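Local atomic coordinates of major capsid protein (Paramecium bursaria Chlorella virus 1, PDB entry 5TIP), a protein that self-assembles as trimers into the large icosahedral capsid of a chlorella virus, serving as its glycosylated main structural shell protein. Residues S331-V336 and Y351-A356; D116-M121 and Q340-V345. One frame throughout, in Å; residues are numbered along the deposited sequence.

Contact 1 of 2, residues S331-V336 and Y351-A356; sequences SYFNKV and YLYSFA
F333, on the helix 330-341, lies against Y351, L352 and Y353 of the strand 350-354, whose direction makes 77° with the helix segment. Its CB sits 3.8 Å from Y351 CB, facing the edge of the Y351 ring, and 3.5 Å from L352 O. CG stands anti to the carbonyl carbon (chi1 -55°). The oxygen of L352 runs alongside CB, CG and CD1; L352 O is 3.5 Å from CD1, in the plane of the phenyl ring at its edge. CE1 then reaches Y353 CD1 at 4.2 Å, where the two side chains cross obliquely. Y332 CD2 sits over the centre of one face of the F333 ring, 3.7 Å above it, and W263 meets the ring as well. The backbones are joined by L352 N donating to F333 O over 3.1 Å, from above the carbonyl plane. N334 adds CB against the Y351 ring, while its amide turns elsewhere: ND2 donates to P347 O and V350 O, and OD1 accepts from R130 of a second subunit. The contact is thus a buried, mainly aromatic seam with one backbone bond, in which the slightly positive ring edge of F333 probably suits the oxygen of L352.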
loop_
_atom_site.group_PDB
_atom_site.type_symbol
_atom_site.label_atom_id
_atom_site.label_comp_id
_atom_site.label_asym_id
_atom_site.label_seq_id
_atom_site.Cartn_x
_atom_site.Cartn_y
_atom_site.Cartn_z
ATOM N N SER A 331 -11.540 -3.647 21.002
ATOM C CA SER A 331 -10.509 -4.020 20.041
ATOM C C SER A 331 -11.098 -4.555 18.742
ATOM O O SER A 331 -10.418 -4.525 17.711
ATOM C CB SER A 331 -9.569 -5.054 20.658
ATOM O OG SER A 331 -10.298 -6.136 21.210
ATOM N N TYR A 332 -12.339 -5.044 18.770
ATOM C CA TYR A 332 -12.986 -5.491 17.541
ATOM C C TYR A 332 -13.231 -4.323 16.596
ATOM O O TYR A 332 -12.978 -4.426 15.390
ATOM C CB TYR A 332 -14.300 -6.203 17.866
ATOM C CG TYR A 332 -15.223 -6.365 16.678
ATOM C CD1 TYR A 332 -15.044 -7.399 15.769
ATOM C CD2 TYR A 332 -16.279 -5.485 16.467
ATOM C CE1 TYR A 332 -15.886 -7.550 14.683
ATOM C CE2 TYR A 332 -17.125 -5.630 15.383
ATOM C CZ TYR A 332 -16.922 -6.663 14.497
ATOM O OH TYR A 332 -17.763 -6.810 13.419
ATOM N N PHE A 333 -13.729 -3.204 17.125
ATOM C CA PHE A 333 -14.006 -2.041 16.292
ATOM C C PHE A 333 -12.734 -1.311 15.881
ATOM O O PHE A 333 -12.771 -0.503 14.947
ATOM C CB PHE A 333 -14.935 -1.078 17.031
ATOM C CG PHE A 333 -16.209 -1.711 17.511
ATOM C CD1 PHE A 333 -17.302 -1.828 16.669
ATOM C CD2 PHE A 333 -16.317 -2.180 18.808
ATOM C CE1 PHE A 333 -18.476 -2.409 17.113
ATOM C CE2 PHE A 333 -17.487 -2.759 19.257
ATOM C CZ PHE A 333 -18.568 -2.874 18.409
ATOM N N ASN A 334 -11.616 -1.571 16.558
ATOM C CA ASN A 334 -10.351 -0.922 16.238
ATOM C C ASN A 334 -9.485 -1.750 15.300
ATOM O O ASN A 334 -8.743 -1.182 14.490
ATOM C CB ASN A 334 -9.579 -0.629 17.528
ATOM C CG ASN A 334 -8.220 -0.004 17.270
ATOM O OD1 ASN A 334 -7.187 -0.660 17.405
ATOM N ND2 ASN A 334 -8.216 1.272 16.906
ATOM N N LYS A 335 -9.563 -3.075 15.387
ATOM C CA LYS A 335 -8.742 -3.970 14.584
ATOM C C LYS A 335 -9.523 -4.689 13.494
ATOM O O LYS A 335 -9.107 -4.684 12.331
ATOM C CB LYS A 335 -8.074 -5.005 15.498
ATOM C CG LYS A 335 -7.085 -4.417 16.482
ATOM C CD LYS A 335 -6.478 -5.507 17.340
ATOM C CE LYS A 335 -5.456 -4.940 18.302
ATOM N NZ LYS A 335 -5.347 -5.787 19.519
ATOM N N VAL A 336 -10.653 -5.305 13.841
ATOM C CA VAL A 336 -11.320 -6.227 12.925
ATOM C C VAL A 336 -12.170 -5.475 11.914
ATOM O O VAL A 336 -12.123 -5.761 10.711
ATOM C CB VAL A 336 -12.156 -7.244 13.715
ATOM C CG1 VAL A 336 -12.831 -8.225 12.768
ATOM C CG2 VAL A 336 -11.279 -7.967 14.700
ATOM N N TYR A 351 -12.404 3.993 16.623
ATOM C CA TYR A 351 -13.285 2.854 16.418
ATOM C C TYR A 351 -14.166 3.087 15.200
ATOM O O TYR A 351 -14.463 4.226 14.834
ATOM C CB TYR A 351 -14.147 2.595 17.655
ATOM C CG TYR A 351 -13.347 2.508 18.935
ATOM C CD1 TYR A 351 -12.800 1.302 19.353
ATOM C CD2 TYR A 351 -13.131 3.633 19.721
ATOM C CE1 TYR A 351 -12.065 1.219 20.518
ATOM C CE2 TYR A 351 -12.396 3.558 20.887
ATOM C CZ TYR A 351 -11.867 2.349 21.279
ATOM O OH TYR A 351 -11.136 2.268 22.442
ATOM N N LEU A 352 -14.584 1.985 14.582
ATOM C CA LEU A 352 -15.353 2.022 13.349
ATOM C C LEU A 352 -16.399 0.918 13.359
ATOM O O LEU A 352 -16.132 -0.197 13.815
ATOM C CB LEU A 352 -14.439 1.853 12.127
ATOM C CG LEU A 352 -15.095 1.609 10.765
ATOM C CD1 LEU A 352 -15.645 2.905 10.186
ATOM C CD2 LEU A 352 -14.117 0.953 9.804
ATOM N N TYR A 353 -17.590 1.237 12.861
ATOM C CA TYR A 353 -18.566 0.230 12.470
ATOM C C TYR A 353 -19.096 0.600 11.096
ATOM O O TYR A 353 -19.689 1.669 10.924
ATOM C CB TYR A 353 -19.716 0.111 13.471
ATOM C CG TYR A 353 -20.659 -1.015 13.111
ATOM C CD1 TYR A 353 -20.316 -2.336 13.363
ATOM C CD2 TYR A 353 -21.880 -0.759 12.498
ATOM C CE1 TYR A 353 -21.165 -3.371 13.024
ATOM C CE2 TYR A 353 -22.737 -1.789 12.157
ATOM C CZ TYR A 353 -22.374 -3.092 12.424
ATOM O OH TYR A 353 -23.222 -4.123 12.088
ATOM N N SER A 354 -18.886 -0.281 10.125
ATOM C CA SER A 354 -19.225 -0.008 8.738
ATOM C C SER A 354 -20.523 -0.708 8.365
ATOM O O SER A 354 -20.693 -1.903 8.629
ATOM C CB SER A 354 -18.097 -0.462 7.809
ATOM O OG SER A 354 -18.437 -0.239 6.453
ATOM N N PHE A 355 -21.439 0.043 7.759
ATOM C CA PHE A 355 -22.599 -0.544 7.107
ATOM C C PHE A 355 -22.320 -0.883 5.652
ATOM O O PHE A 355 -23.175 -1.484 4.994
ATOM C CB PHE A 355 -23.798 0.409 7.179
ATOM C CG PHE A 355 -24.094 0.907 8.563
ATOM C CD1 PHE A 355 -24.718 0.092 9.492
ATOM C CD2 PHE A 355 -23.754 2.197 8.931
ATOM C CE1 PHE A 355 -24.988 0.554 10.763
ATOM C CE2 PHE A 355 -24.022 2.665 10.197
ATOM C CZ PHE A 355 -24.639 1.844 11.115
ATOM N N ALA A 356 -21.144 -0.522 5.148
ATOM C CA ALA A 356 -20.773 -0.698 3.755
ATOM C C ALA A 356 -19.674 -1.740 3.632
ATOM O O ALA A 356 -18.878 -1.943 4.554
ATOM C CB ALA A 356 -20.295 0.622 3.142
#

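Contact 2 of 2, residues D116-M121 and Q340-V345; sequences DALFRM and QSIGGV
Both branches of I342 reach L118 where the two jelly rolls of this double jelly-roll capsid protein meet: the segment 116-121 comes from the last turn of the helix 109-119 and the residues after it, in the first, and 340-345 leaves the helix 330-341 of the second. The contact is largely apolar. I342 points its CB toward the other segment and spreads both branches over L118 and F119. CD1 comes within 3.7 Å of F119 CE1, the two side chains crossing at about a right angle, and also meets CD2 of L118. The same methyl is 3.4 Å from L118 O, and CG2 approaches that oxygen equally closely, so both branches crowd the same side of it.

M121 supplies the second group of contacts, by its thioether. Its CG lies between the backbone N and the carbonyl carbon (chi1 65°), and the chain bends at chi3 (68°) to place CE. That methyl lies 3.8 Å from I342 CG2 and 3.7 Å from G344 CA. The sulfur is 3.7 Å from G343 O. Having no side chain, G344 leaves room for CE, and G343 takes a positive phi (90°) as the chain turns out of the helix.

The polar links lie mostly within a segment or run through a third party. R120 is salt-bridged to D116, through a weak hydrogen bond from NH1 to OD1, and its NH2 bonds to Y339 of a third subunit. R125, from the next helix, donates to both D116 O and V345 O, tying the two backbones together. A water completes the join: it donates to R120 O at 2.7 Å and accepts from V345 N at 3.2 Å.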
loop_
_atom_site.group_PDB
_atom_site.type_symbol
_atom_site.label_atom_id
_atom_site.label_comp_id
_atom_site.label_asym_id
_atom_site.label_seq_id
_atom_site.Cartn_x
_atom_site.Cartn_y
_atom_site.Cartn_z
ATOM N N ASP A 116 -7.691 10.499 9.070
ATOM C CA ASP A 116 -6.321 10.070 8.814
ATOM C C ASP A 116 -6.017 8.746 9.504
ATOM O O ASP A 116 -5.305 7.899 8.950
ATOM C CB ASP A 116 -5.346 11.157 9.270
ATOM C CG ASP A 116 -3.908 10.842 8.911
ATOM O OD1 ASP A 116 -3.618 10.666 7.709
ATOM O OD2 ASP A 116 -3.065 10.775 9.828
ATOM N N ALA A 117 -6.552 8.546 10.710
ATOM C CA ALA A 117 -6.274 7.320 11.450
ATOM C C ALA A 117 -6.967 6.109 10.837
ATOM O O ALA A 117 -6.487 4.981 10.989
ATOM C CB ALA A 117 -6.699 7.482 12.910
ATOM N N LEU A 118 -8.085 6.316 10.145
ATOM C CA LEU A 118 -8.875 5.213 9.611
ATOM C C LEU A 118 -8.646 4.955 8.127
ATOM O O LEU A 118 -8.515 3.796 7.725
ATOM C CB LEU A 118 -10.368 5.470 9.848
ATOM C CG LEU A 118 -10.929 5.147 11.233
ATOM C CD1 LEU A 118 -12.364 5.627 11.335
ATOM C CD2 LEU A 118 -10.846 3.654 11.513
ATOM N N PHE A 119 -8.595 5.999 7.301
ATOM C CA PHE A 119 -8.686 5.832 5.857
ATOM C C PHE A 119 -7.412 6.191 5.105
ATOM O O PHE A 119 -7.358 5.999 3.885
ATOM C CB PHE A 119 -9.866 6.647 5.320
ATOM C CG PHE A 119 -11.188 6.207 5.875
ATOM C CD1 PHE A 119 -11.797 5.054 5.409
ATOM C CD2 PHE A 119 -11.810 6.929 6.880
ATOM C CE1 PHE A 119 -13.006 4.637 5.923
ATOM C CE2 PHE A 119 -13.021 6.517 7.399
ATOM C CZ PHE A 119 -13.619 5.368 6.921
ATOM N N ARG A 120 -6.395 6.709 5.778
ATOM C CA ARG A 120 -5.073 6.812 5.179
ATOM C C ARG A 120 -4.180 5.707 5.725
ATOM O O ARG A 120 -4.410 5.170 6.811
ATOM C CB ARG A 120 -4.448 8.185 5.435
ATOM C CG ARG A 120 -4.978 9.270 4.510
ATOM C CD ARG A 120 -4.043 10.467 4.453
ATOM N NE ARG A 120 -4.675 11.614 3.808
ATOM C CZ ARG A 120 -5.442 12.494 4.441
ATOM N NH1 ARG A 120 -5.672 12.360 5.739
ATOM N NH2 ARG A 120 -5.982 13.506 3.778
ATOM N N MET A 121 -3.156 5.365 4.950
ATOM C CA MET A 121 -2.294 4.252 5.317
ATOM C C MET A 121 -0.983 4.356 4.559
ATOM O O MET A 121 -0.881 5.050 3.543
ATOM C CB MET A 121 -2.962 2.905 5.021
ATOM C CG MET A 121 -3.203 2.663 3.539
ATOM S SD MET A 121 -4.119 1.150 3.190
ATOM C CE MET A 121 -5.727 1.559 3.862
ATOM N N GLN A 340 -11.504 -5.781 7.971
ATOM C CA GLN A 340 -12.468 -6.374 7.055
ATOM C C GLN A 340 -12.940 -5.417 5.968
ATOM O O GLN A 340 -13.410 -5.878 4.924
ATOM C CB GLN A 340 -13.681 -6.895 7.830
ATOM C CG GLN A 340 -13.389 -8.111 8.693
ATOM C CD GLN A 340 -14.605 -8.582 9.463
ATOM O OE1 GLN A 340 -15.553 -7.824 9.675
ATOM N NE2 GLN A 340 -14.586 -9.840 9.885
ATOM N N SER A 341 -12.822 -4.105 6.176
ATOM C CA SER A 341 -13.432 -3.145 5.267
ATOM C C SER A 341 -12.494 -2.063 4.748
ATOM O O SER A 341 -12.861 -1.377 3.788
ATOM C CB SER A 341 -14.636 -2.469 5.941
ATOM O OG SER A 341 -14.237 -1.740 7.090
ATOM N N ILE A 342 -11.307 -1.890 5.329
ATOM C CA ILE A 342 -10.374 -0.843 4.927
ATOM C C ILE A 342 -9.060 -1.429 4.421
ATOM O O ILE A 342 -8.627 -1.135 3.303
ATOM C CB ILE A 342 -10.117 0.157 6.078
ATOM C CG1 ILE A 342 -11.414 0.866 6.472
ATOM C CG2 ILE A 342 -9.063 1.173 5.673
ATOM C CD1 ILE A 342 -11.251 1.838 7.623
ATOM N N GLY A 343 -8.412 -2.259 5.233
ATOM C CA GLY A 343 -7.158 -2.865 4.840
ATOM C C GLY A 343 -5.923 -2.073 5.197
ATOM O O GLY A 343 -4.912 -2.168 4.491
ATOM N N GLY A 344 -5.970 -1.286 6.267
ATOM C CA GLY A 344 -4.802 -0.574 6.747
ATOM C C GLY A 344 -4.497 -0.937 8.185
ATOM O O GLY A 344 -4.598 -2.106 8.568
ATOM N N VAL A 345 -4.124 0.050 8.993
ATOM C CA VAL A 345 -3.951 -0.138 10.429
ATOM C C VAL A 345 -4.439 1.123 11.130
ATOM O O VAL A 345 -4.145 2.241 10.692
ATOM C CB VAL A 345 -2.493 -0.471 10.813
ATOM C CG1 VAL A 345 -1.562 0.706 10.565
ATOM C CG2 VAL A 345 -2.416 -0.922 12.263
HETATM O O HOH W 1 -5.170 2.683 7.594
#

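The centres of contacts 1 and 2 lie 10 Å apart, and both draw on the helix 330-341, contact 1 near its start and contact 2 at its end. Along the chain the order is 116-121, 331-336, 340-345, 351-356, so the segments alternate. Contact 1 stays within the second jelly roll, setting the helix on the strand 350-354; contact 2 takes the residues that follow the helix across to the first. They touch directly, L352 CD2 being 3.7 Å from I342 CD1, which makes the apolar packing continuous from sheet to domain boundary. Both also reach a second subunit, so this region ties the domain interface to the trimer.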